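Local structure of superantigen-like protein SSL10 (Staphylococcus aureus subsp. aureus, 6LWT) at residues G24-M29 / L136-R141; N41-F46 / K50-L55; Q77-R80 / F86-V89. The protein probably blocks classical-pathway complement activation by binding the Fc region of human IgG, and probably also inhibits plasma clotting by interacting with prothrombin. All blocks are in the same frame, centred on the assembly; numbering follows the deposited sequence.

Contact 1: G24-M29 / L136-R141; sequences GKTMEM and LDYKLR
G24 meets the hydroxyl end of Y138, with its backbone N 3.1 Å from Y138 OH near the plane of the ring. The same hydroxyl has a weak hydrogen bond to the backbone O of Y21, so the tyrosine ends among the backbone atoms that lead into strand 26-30. Two residues on, T26 and Y138 point at each other, and T26 CG2 meets the ring obliquely, 3.3 Å from Y138 CZ. With chi1 at 68°, OG1 takes the place between backbone N and carbonyl carbon, and CG2 is the branch that packs. E28 closes the contact with a salt bridge, K139 NZ to E28 OE1 at 2.7 Å. The extended lysine chain runs nearly perpendicular to the glutamate, and NZ meets OE1 from above the carboxylate plane, 53° out of it. K139 NZ also pairs with E135 one helical turn back. The contact thus lays strand 26-30 of the OB-fold against helix 133-148 of the beta-grasp domain. M27 and M29 of the strand pack on strand 41-46, while the helix sends L136 and L140 onto I162 of strand 159-164.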
loop_
_atom_site.group_PDB
_atom_site.type_symbol
_atom_site.label_atom_id
_atom_site.label_comp_id
_atom_site.label_asym_id
_atom_site.label_seq_id
_atom_site.Cartn_x
_atom_site.Cartn_y
_atom_site.Cartn_z
ATOM N N GLY A 24 1.977 11.148 3.703
ATOM C CA GLY A 24 0.758 11.972 3.569
ATOM C C GLY A 24 -0.404 11.471 4.411
ATOM O O GLY A 24 -0.221 10.691 5.355
ATOM N N LYS A 25 -1.605 11.948 4.088
ATOM C CA LYS A 25 -2.817 11.573 4.822
ATOM C C LYS A 25 -3.245 10.171 4.437
ATOM O O LYS A 25 -3.400 9.881 3.237
ATOM C CB LYS A 25 -3.990 12.511 4.498
ATOM C CG LYS A 25 -3.792 13.974 4.865
ATOM C CD LYS A 25 -5.138 14.695 5.039
ATOM C CE LYS A 25 -5.701 14.597 6.459
ATOM N NZ LYS A 25 -5.459 15.825 7.274
ATOM N N THR A 26 -3.451 9.327 5.447
ATOM C CA THR A 26 -4.003 7.985 5.262
ATOM C C THR A 26 -5.023 7.685 6.338
ATOM O O THR A 26 -4.937 8.217 7.440
ATOM C CB THR A 26 -2.927 6.873 5.335
ATOM O OG1 THR A 26 -2.399 6.768 6.666
ATOM C CG2 THR A 26 -1.811 7.146 4.382
ATOM N N MET A 27 -5.977 6.818 6.033
ATOM C CA MET A 27 -6.944 6.348 7.023
ATOM C C MET A 27 -7.289 4.913 6.716
ATOM O O MET A 27 -7.463 4.559 5.545
ATOM C CB MET A 27 -8.249 7.159 6.966
ATOM C CG MET A 27 -8.122 8.656 7.180
ATOM S SD MET A 27 -9.726 9.408 7.559
ATOM C CE MET A 27 -10.433 9.444 5.919
ATOM N N GLU A 28 -7.373 4.088 7.761
ATOM C CA GLU A 28 -7.915 2.739 7.643
ATOM C C GLU A 28 -9.368 2.803 8.046
ATOM O O GLU A 28 -9.692 3.201 9.170
ATOM C CB GLU A 28 -7.182 1.767 8.547
ATOM C CG GLU A 28 -5.718 1.642 8.210
ATOM C CD GLU A 28 -5.046 0.483 8.913
ATOM O OE1 GLU A 28 -3.966 0.702 9.499
ATOM O OE2 GLU A 28 -5.593 -0.644 8.864
ATOM N N MET A 29 -10.248 2.441 7.122
ATOM C CA MET A 29 -11.683 2.531 7.354
ATOM C C MET A 29 -12.263 1.150 7.208
ATOM O O MET A 29 -12.158 0.515 6.150
ATOM C CB MET A 29 -12.324 3.503 6.387
ATOM C CG MET A 29 -11.844 4.935 6.583
ATOM S SD MET A 29 -12.312 5.994 5.220
ATOM C CE MET A 29 -11.254 5.378 3.947
ATOM N N LEU A 136 0.280 -2.577 1.825
ATOM C CA LEU A 136 1.568 -3.166 2.168
ATOM C C LEU A 136 2.709 -2.290 1.651
ATOM O O LEU A 136 3.623 -1.951 2.397
ATOM C CB LEU A 136 1.673 -4.596 1.642
ATOM C CG LEU A 136 2.880 -5.404 2.143
ATOM C CD1 LEU A 136 3.069 -5.325 3.653
ATOM C CD2 LEU A 136 2.714 -6.840 1.691
ATOM N N ASP A 137 2.601 -1.864 0.398
ATOM C CA ASP A 137 3.564 -0.933 -0.188
ATOM C C ASP A 137 3.703 0.326 0.662
ATOM O O ASP A 137 4.813 0.688 1.074
ATOM C CB ASP A 137 3.144 -0.566 -1.611
ATOM C CG ASP A 137 3.979 0.547 -2.213
ATOM O OD1 ASP A 137 5.176 0.321 -2.522
ATOM O OD2 ASP A 137 3.429 1.663 -2.396
ATOM N N TYR A 138 2.579 0.970 0.926
ATOM C CA TYR A 138 2.579 2.219 1.683
ATOM C C TYR A 138 3.186 2.072 3.073
ATOM O O TYR A 138 4.057 2.856 3.458
ATOM C CB TYR A 138 1.172 2.796 1.804
ATOM C CG TYR A 138 1.182 4.221 2.312
ATOM C CD1 TYR A 138 1.282 4.504 3.679
ATOM C CD2 TYR A 138 1.110 5.288 1.425
ATOM C CE1 TYR A 138 1.308 5.810 4.134
ATOM C CE2 TYR A 138 1.137 6.599 1.873
ATOM C CZ TYR A 138 1.226 6.851 3.213
ATOM O OH TYR A 138 1.247 8.157 3.639
ATOM N N LYS A 139 2.711 1.091 3.826
ATOM C CA LYS A 139 3.168 0.934 5.191
ATOM C C LYS A 139 4.635 0.493 5.261
ATOM O O LYS A 139 5.344 0.914 6.169
ATOM C CB LYS A 139 2.296 -0.035 5.958
ATOM C CG LYS A 139 0.946 0.557 6.291
ATOM C CD LYS A 139 0.131 -0.415 7.105
ATOM C CE LYS A 139 -1.074 0.290 7.690
ATOM N NZ LYS A 139 -1.837 -0.642 8.550
ATOM N N LEU A 140 5.069 -0.349 4.322
ATOM C CA LEU A 140 6.487 -0.704 4.240
ATOM C C LEU A 140 7.349 0.542 3.960
ATOM O O LEU A 140 8.386 0.737 4.612
ATOM C CB LEU A 140 6.739 -1.795 3.202
ATOM C CG LEU A 140 6.362 -3.215 3.649
ATOM C CD1 LEU A 140 6.365 -4.187 2.473
ATOM C CD2 LEU A 140 7.311 -3.679 4.753
ATOM N N ARG A 141 6.921 1.402 3.036
ATOM C CA ARG A 141 7.709 2.598 2.761
ATOM C C ARG A 141 7.738 3.560 3.928
ATOM O O ARG A 141 8.805 4.099 4.250
ATOM C CB ARG A 141 7.279 3.304 1.482
ATOM C CG ARG A 141 7.463 2.405 0.278
ATOM C CD ARG A 141 7.475 3.191 -1.013
ATOM N NE ARG A 141 7.017 2.384 -2.164
ATOM C CZ ARG A 141 7.315 2.641 -3.436
ATOM N NH1 ARG A 141 6.793 1.875 -4.383
ATOM N NH2 ARG A 141 8.104 3.667 -3.778
#

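Contact 2: N41-F46 / K50-L55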
loop_
_atom_site.group_PDB
_atom_site.type_symbol
_atom_site.label_atom_id
_atom_site.label_comp_id
_atom_site.label_asym_id
_atom_site.label_seq_id
_atom_site.Cartn_x
_atom_site.Cartn_y
_atom_site.Cartn_z
ATOM N N ASN A 41 -15.716 3.880 -10.050
ATOM C CA ASN A 41 -15.465 4.496 -8.742
ATOM C C ASN A 41 -16.447 3.997 -7.702
ATOM O O ASN A 41 -17.533 3.477 -8.028
ATOM C CB ASN A 41 -15.511 6.034 -8.807
ATOM C CG ASN A 41 -14.520 6.619 -9.796
ATOM O OD1 ASN A 41 -13.365 6.856 -9.472
ATOM N ND2 ASN A 41 -14.983 6.889 -10.995
ATOM N N LEU A 42 -16.057 4.157 -6.448
ATOM C CA LEU A 42 -16.942 4.006 -5.329
ATOM C C LEU A 42 -16.971 5.331 -4.600
ATOM O O LEU A 42 -15.954 6.047 -4.576
ATOM C CB LEU A 42 -16.444 2.935 -4.373
ATOM C CG LEU A 42 -16.339 1.516 -4.900
ATOM C CD1 LEU A 42 -15.823 0.612 -3.789
ATOM C CD2 LEU A 42 -17.685 1.055 -5.413
ATOM N N ARG A 43 -18.123 5.634 -4.000
ATOM C CA ARG A 43 -18.277 6.800 -3.147
ATOM C C ARG A 43 -18.884 6.464 -1.814
ATOM O O ARG A 43 -19.834 5.686 -1.706
ATOM C CB ARG A 43 -19.151 7.852 -3.828
ATOM C CG ARG A 43 -18.457 8.552 -4.977
ATOM C CD ARG A 43 -19.367 9.654 -5.514
ATOM N NE ARG A 43 -18.615 10.563 -6.354
ATOM C CZ ARG A 43 -19.072 11.715 -6.834
ATOM N NH1 ARG A 43 -20.316 12.120 -6.572
ATOM N NH2 ARG A 43 -18.285 12.453 -7.596
ATOM N N PHE A 44 -18.353 7.095 -0.781
ATOM C CA PHE A 44 -18.966 7.031 0.523
ATOM C C PHE A 44 -18.551 8.226 1.370
ATOM O O PHE A 44 -17.712 9.035 0.967
ATOM C CB PHE A 44 -18.618 5.716 1.229
ATOM C CG PHE A 44 -17.146 5.521 1.486
ATOM C CD1 PHE A 44 -16.303 5.081 0.476
ATOM C CD2 PHE A 44 -16.611 5.753 2.743
ATOM C CE1 PHE A 44 -14.951 4.879 0.710
ATOM C CE2 PHE A 44 -15.265 5.542 2.989
ATOM C CZ PHE A 44 -14.435 5.109 1.971
ATOM N N LYS A 45 -19.170 8.332 2.533
ATOM C CA LYS A 45 -18.771 9.319 3.526
ATOM C C LYS A 45 -18.264 8.620 4.769
ATOM O O LYS A 45 -18.819 7.612 5.187
ATOM C CB LYS A 45 -19.931 10.258 3.852
ATOM C CG LYS A 45 -20.207 11.234 2.722
ATOM C CD LYS A 45 -21.557 11.927 2.881
ATOM C CE LYS A 45 -21.491 13.090 3.851
ATOM N NZ LYS A 45 -22.733 13.914 3.769
ATOM N N PHE A 46 -17.179 9.139 5.324
ATOM C CA PHE A 46 -16.612 8.600 6.543
ATOM C C PHE A 46 -16.339 9.749 7.480
ATOM O O PHE A 46 -15.543 10.636 7.155
ATOM C CB PHE A 46 -15.313 7.852 6.268
ATOM C CG PHE A 46 -14.650 7.341 7.508
ATOM C CD1 PHE A 46 -15.170 6.236 8.175
ATOM C CD2 PHE A 46 -13.529 7.977 8.031
ATOM C CE1 PHE A 46 -14.572 5.759 9.332
ATOM C CE2 PHE A 46 -12.921 7.505 9.187
ATOM C CZ PHE A 46 -13.449 6.398 9.845
ATOM N N LYS A 50 -16.171 13.253 2.365
ATOM C CA LYS A 50 -16.529 12.681 1.073
ATOM C C LYS A 50 -15.322 11.979 0.468
ATOM O O LYS A 50 -14.338 12.628 0.154
ATOM C CB LYS A 50 -17.031 13.772 0.121
ATOM C CG LYS A 50 -18.331 14.402 0.586
ATOM C CD LYS A 50 -18.866 15.433 -0.404
ATOM C CE LYS A 50 -17.964 16.645 -0.498
ATOM N NZ LYS A 50 -18.671 17.763 -1.189
ATOM N N ILE A 51 -15.426 10.656 0.303
ATOM C CA ILE A 51 -14.351 9.830 -0.242
ATOM C C ILE A 51 -14.786 9.215 -1.574
ATOM O O ILE A 51 -15.852 8.602 -1.644
ATOM C CB ILE A 51 -14.007 8.662 0.706
ATOM C CG1 ILE A 51 -13.833 9.129 2.153
ATOM C CG2 ILE A 51 -12.759 7.926 0.212
ATOM C CD1 ILE A 51 -12.739 10.134 2.358
ATOM N N GLN A 52 -13.976 9.411 -2.608
ATOM C CA GLN A 52 -14.129 8.741 -3.882
ATOM C C GLN A 52 -12.920 7.840 -4.143
ATOM O O GLN A 52 -11.762 8.293 -4.134
ATOM C CB GLN A 52 -14.280 9.755 -5.023
ATOM C CG GLN A 52 -14.350 9.117 -6.411
ATOM C CD GLN A 52 -14.967 10.032 -7.465
ATOM O OE1 GLN A 52 -16.001 10.646 -7.230
ATOM N NE2 GLN A 52 -14.340 10.108 -8.633
ATOM N N VAL A 53 -13.204 6.564 -4.391
ATOM C CA VAL A 53 -12.193 5.553 -4.640
ATOM C C VAL A 53 -12.252 5.192 -6.122
ATOM O O VAL A 53 -13.324 4.808 -6.606
ATOM C CB VAL A 53 -12.477 4.262 -3.838
ATOM C CG1 VAL A 53 -11.334 3.264 -4.014
ATOM C CG2 VAL A 53 -12.759 4.587 -2.370
ATOM N N LEU A 54 -11.123 5.334 -6.814
ATOM C CA LEU A 54 -10.932 4.817 -8.157
ATOM C C LEU A 54 -10.622 3.330 -8.085
ATOM O O LEU A 54 -9.686 2.920 -7.377
ATOM C CB LEU A 54 -9.798 5.556 -8.859
ATOM C CG LEU A 54 -9.396 5.076 -10.267
ATOM C CD1 LEU A 54 -10.487 5.367 -11.282
ATOM C CD2 LEU A 54 -8.092 5.722 -10.691
ATOM N N LEU A 55 -11.413 2.534 -8.801
ATOM C CA LEU A 55 -11.184 1.106 -8.932
ATOM C C LEU A 55 -10.289 0.870 -10.168
ATOM O O LEU A 55 -10.742 1.085 -11.285
ATOM C CB LEU A 55 -12.516 0.365 -9.068
ATOM C CG LEU A 55 -13.526 0.553 -7.936
ATOM C CD1 LEU A 55 -14.863 -0.088 -8.293
ATOM C CD2 LEU A 55 -13.014 -0.020 -6.618
HETATM O O HOH W 1 -11.772 8.689 -8.847
#
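I51 lies over one face of the F44 ring, on the buried side of a beta hairpin, strands 41-46 and 49-54 of the OB-fold domain. I51 CB makes a CH-pi contact there, 3.9 Å from the F44 ring centroid and shifted toward the rim, while I51 CG2 touches F44 CZ at 3.7 Å. The ring reaches this place because F44 CG stands between its own backbone N and carbonyl carbon (chi1 62°), which swings the phenyl across to the partner strand. V53 CG2 then comes up at the ring edge, 3.8 Å from F44 CE1. At the end of this face L42 meets L55, just past the strand, the two side chains nearly perpendicular and L42 CG 4.0 Å from L55 CD1. The backbones run antiparallel, and the pairs L42-V53 and F44-I51 are each joined by two hydrogen bonds. I32 and A34 of strand 32-37 also pack on F44.

The other face carries N41, R43, K45, K50 and Q52, all polar, with L54 at its end. R43 grips Q52 side-on, NE and NH2 both donating to the single atom OE1, with R43 NE 2.8 Å from Q52 OE1. OE1 lies in the guanidinium plane, yet the amide plane is turned 34° from it. Two donors on one oxygen help hold the amide's rotation, with NE2 on the side of N41, whose amide is turned 48° from that of Q52. One water bridges the two amides: it donates to N41 OD1 at a short 2.5 Å and accepts from Q52 NE2 at 2.9 Å.

Contact 3: Q77-R80 / F86-V89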
loop_
_atom_site.group_PDB
_atom_site.type_symbol
_atom_site.label_atom_id
_atom_site.label_comp_id
_atom_site.label_asym_id
_atom_site.label_seq_id
_atom_site.Cartn_x
_atom_site.Cartn_y
_atom_site.Cartn_z
ATOM N N GLN A 77 -4.502 9.734 0.398
ATOM C CA GLN A 77 -4.902 10.929 -0.360
ATOM C C GLN A 77 -4.065 11.135 -1.621
ATOM O O GLN A 77 -2.860 11.329 -1.545
ATOM C CB GLN A 77 -4.838 12.191 0.507
ATOM C CG GLN A 77 -5.488 13.382 -0.204
ATOM C CD GLN A 77 -5.656 14.612 0.661
ATOM O OE1 GLN A 77 -5.315 15.720 0.237
ATOM N NE2 GLN A 77 -6.201 14.442 1.839
ATOM N N GLU A 78 -4.702 11.052 -2.781
ATOM C CA GLU A 78 -4.095 11.484 -4.037
ATOM C C GLU A 78 -4.346 12.971 -4.275
ATOM O O GLU A 78 -3.474 13.678 -4.805
ATOM C CB GLU A 78 -4.674 10.704 -5.207
ATOM C CG GLU A 78 -4.490 9.206 -5.105
ATOM C CD GLU A 78 -3.031 8.776 -5.134
ATOM O OE1 GLU A 78 -2.180 9.450 -5.771
ATOM O OE2 GLU A 78 -2.751 7.738 -4.526
ATOM N N LYS A 79 -5.548 13.423 -3.924
ATOM C CA LYS A 79 -5.912 14.843 -3.995
ATOM C C LYS A 79 -7.203 15.134 -3.250
ATOM O O LYS A 79 -7.964 14.226 -2.885
ATOM C CB LYS A 79 -6.034 15.320 -5.454
ATOM C CG LYS A 79 -7.099 14.616 -6.290
ATOM C CD LYS A 79 -7.177 15.245 -7.684
ATOM C CE LYS A 79 -8.569 15.190 -8.303
ATOM N NZ LYS A 79 -8.695 14.104 -9.307
ATOM N N ARG A 80 -7.431 16.422 -3.019
ATOM C CA ARG A 80 -8.673 16.939 -2.455
ATOM C C ARG A 80 -9.096 18.076 -3.386
ATOM O O ARG A 80 -8.308 18.980 -3.635
ATOM C CB ARG A 80 -8.416 17.454 -1.040
ATOM C CG ARG A 80 -9.597 18.149 -0.367
ATOM C CD ARG A 80 -9.122 19.249 0.574
ATOM N NE ARG A 80 -10.167 19.612 1.537
ATOM C CZ ARG A 80 -9.980 19.921 2.826
ATOM N NH1 ARG A 80 -11.035 20.219 3.583
ATOM N NH2 ARG A 80 -8.768 19.919 3.384
ATOM N N PHE A 86 -12.323 13.849 -1.352
ATOM C CA PHE A 86 -10.976 13.322 -1.127
ATOM C C PHE A 86 -10.839 12.063 -1.981
ATOM O O PHE A 86 -11.657 11.164 -1.855
ATOM C CB PHE A 86 -10.790 13.010 0.352
ATOM C CG PHE A 86 -10.719 14.234 1.224
ATOM C CD1 PHE A 86 -11.872 14.920 1.590
ATOM C CD2 PHE A 86 -9.493 14.718 1.661
ATOM C CE1 PHE A 86 -11.808 16.047 2.396
ATOM C CE2 PHE A 86 -9.417 15.849 2.465
ATOM C CZ PHE A 86 -10.582 16.515 2.826
ATOM N N TYR A 87 -9.818 12.014 -2.840
ATOM C CA TYR A 87 -9.678 10.940 -3.825
ATOM C C TYR A 87 -8.599 9.955 -3.407
ATOM O O TYR A 87 -7.509 10.357 -2.983
ATOM C CB TYR A 87 -9.339 11.481 -5.217
ATOM C CG TYR A 87 -10.427 12.338 -5.785
ATOM C CD1 TYR A 87 -10.569 13.671 -5.383
ATOM C CD2 TYR A 87 -11.344 11.827 -6.694
ATOM C CE1 TYR A 87 -11.587 14.461 -5.879
ATOM C CE2 TYR A 87 -12.361 12.620 -7.204
ATOM C CZ TYR A 87 -12.485 13.931 -6.794
ATOM O OH TYR A 87 -13.517 14.712 -7.304
ATOM N N THR A 88 -8.898 8.675 -3.594
ATOM C CA THR A 88 -7.948 7.595 -3.294
ATOM C C THR A 88 -8.066 6.556 -4.419
ATOM O O THR A 88 -9.046 6.558 -5.185
ATOM C CB THR A 88 -8.205 7.015 -1.882
ATOM O OG1 THR A 88 -7.210 6.033 -1.528
ATOM C CG2 THR A 88 -9.599 6.422 -1.770
ATOM N N VAL A 89 -7.070 5.675 -4.529
ATOM C CA VAL A 89 -7.042 4.674 -5.603
ATOM C C VAL A 89 -6.912 3.280 -4.984
ATOM O O VAL A 89 -6.011 3.037 -4.199
ATOM C CB VAL A 89 -5.880 4.921 -6.576
ATOM C CG1 VAL A 89 -5.842 3.857 -7.673
ATOM C CG2 VAL A 89 -5.944 6.321 -7.212
HETATM O O HOH W 2 -4.702 6.609 -3.164
#
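R80 runs alongside F86: R80 CG lies over one face of the phenyl ring, and the guanidinium reaches past its rim at CZ. R80 CG makes a CH-pi contact 3.8 Å from the F86 ring centroid, offset toward the rim, and farther out F86 CZ sits over the centre of the guanidinium. The two planes are 41° apart, so this is a tilted approach, not a flat stack. Q77 reaches the same ring at its edge: the extended side chain brings NE2 to 3.3 Å from F86 CD2, in the ring plane.

K79 and Y87 form a second pair. K79 CG lies between its backbone N and carbonyl carbon (chi1 61°), and bends farther along the chain fold the amine over the tyrosine. K79 NZ stands 4.2 Å from the Y87 ring centroid, almost on the normal, as a cation-pi contact, with CE over the same face.

The two pairs lie on the two faces of a beta hairpin of the OB-fold, in which the short, weakly bonded strand 79-80 runs antiparallel to strand 85-93. Y87 is bonded from both ends: E78 N donates to Y87 O at 2.9 Å, and Y87 N to K79 O. K79 N, buried here, has no partner in the model. E78 CG rests on V89 CG2, and its carboxylate reaches V89 through a water that donates to E78 OE2 at 2.6 Å and accepts from V89 N at 2.9 Å.

Farther out, a salt bridge from D84 to R80 NE steadies the arginine over F86, and D81 bonds Y87 OH. E78 is held by Y21 OH and by a salt bridge to K177 of the beta-grasp domain.

All three contacts reach the curled sheet of the OB-fold. Contacts 2 and 3 are local hairpins that follow one another in sequence, both falling between the distant segments that contact 1 brings together. Their centres are about 9 Å apart, and strands 49-54 and 85-93 run parallel as neighbours, with K50 and L54 backbone-bonded to F86 and T88. Contact 1 lies nearer the centre of the molecule, its centre about 13 Å from that of contact 3 and about 17 Å from that of contact 2. K25 joins Q77 through a probable backbone hydrogen bond, and M27 CE packs near I51 CD1. Strand 26-30 therefore links the barrel hairpins to helix 133-148, connecting the protein's two domains.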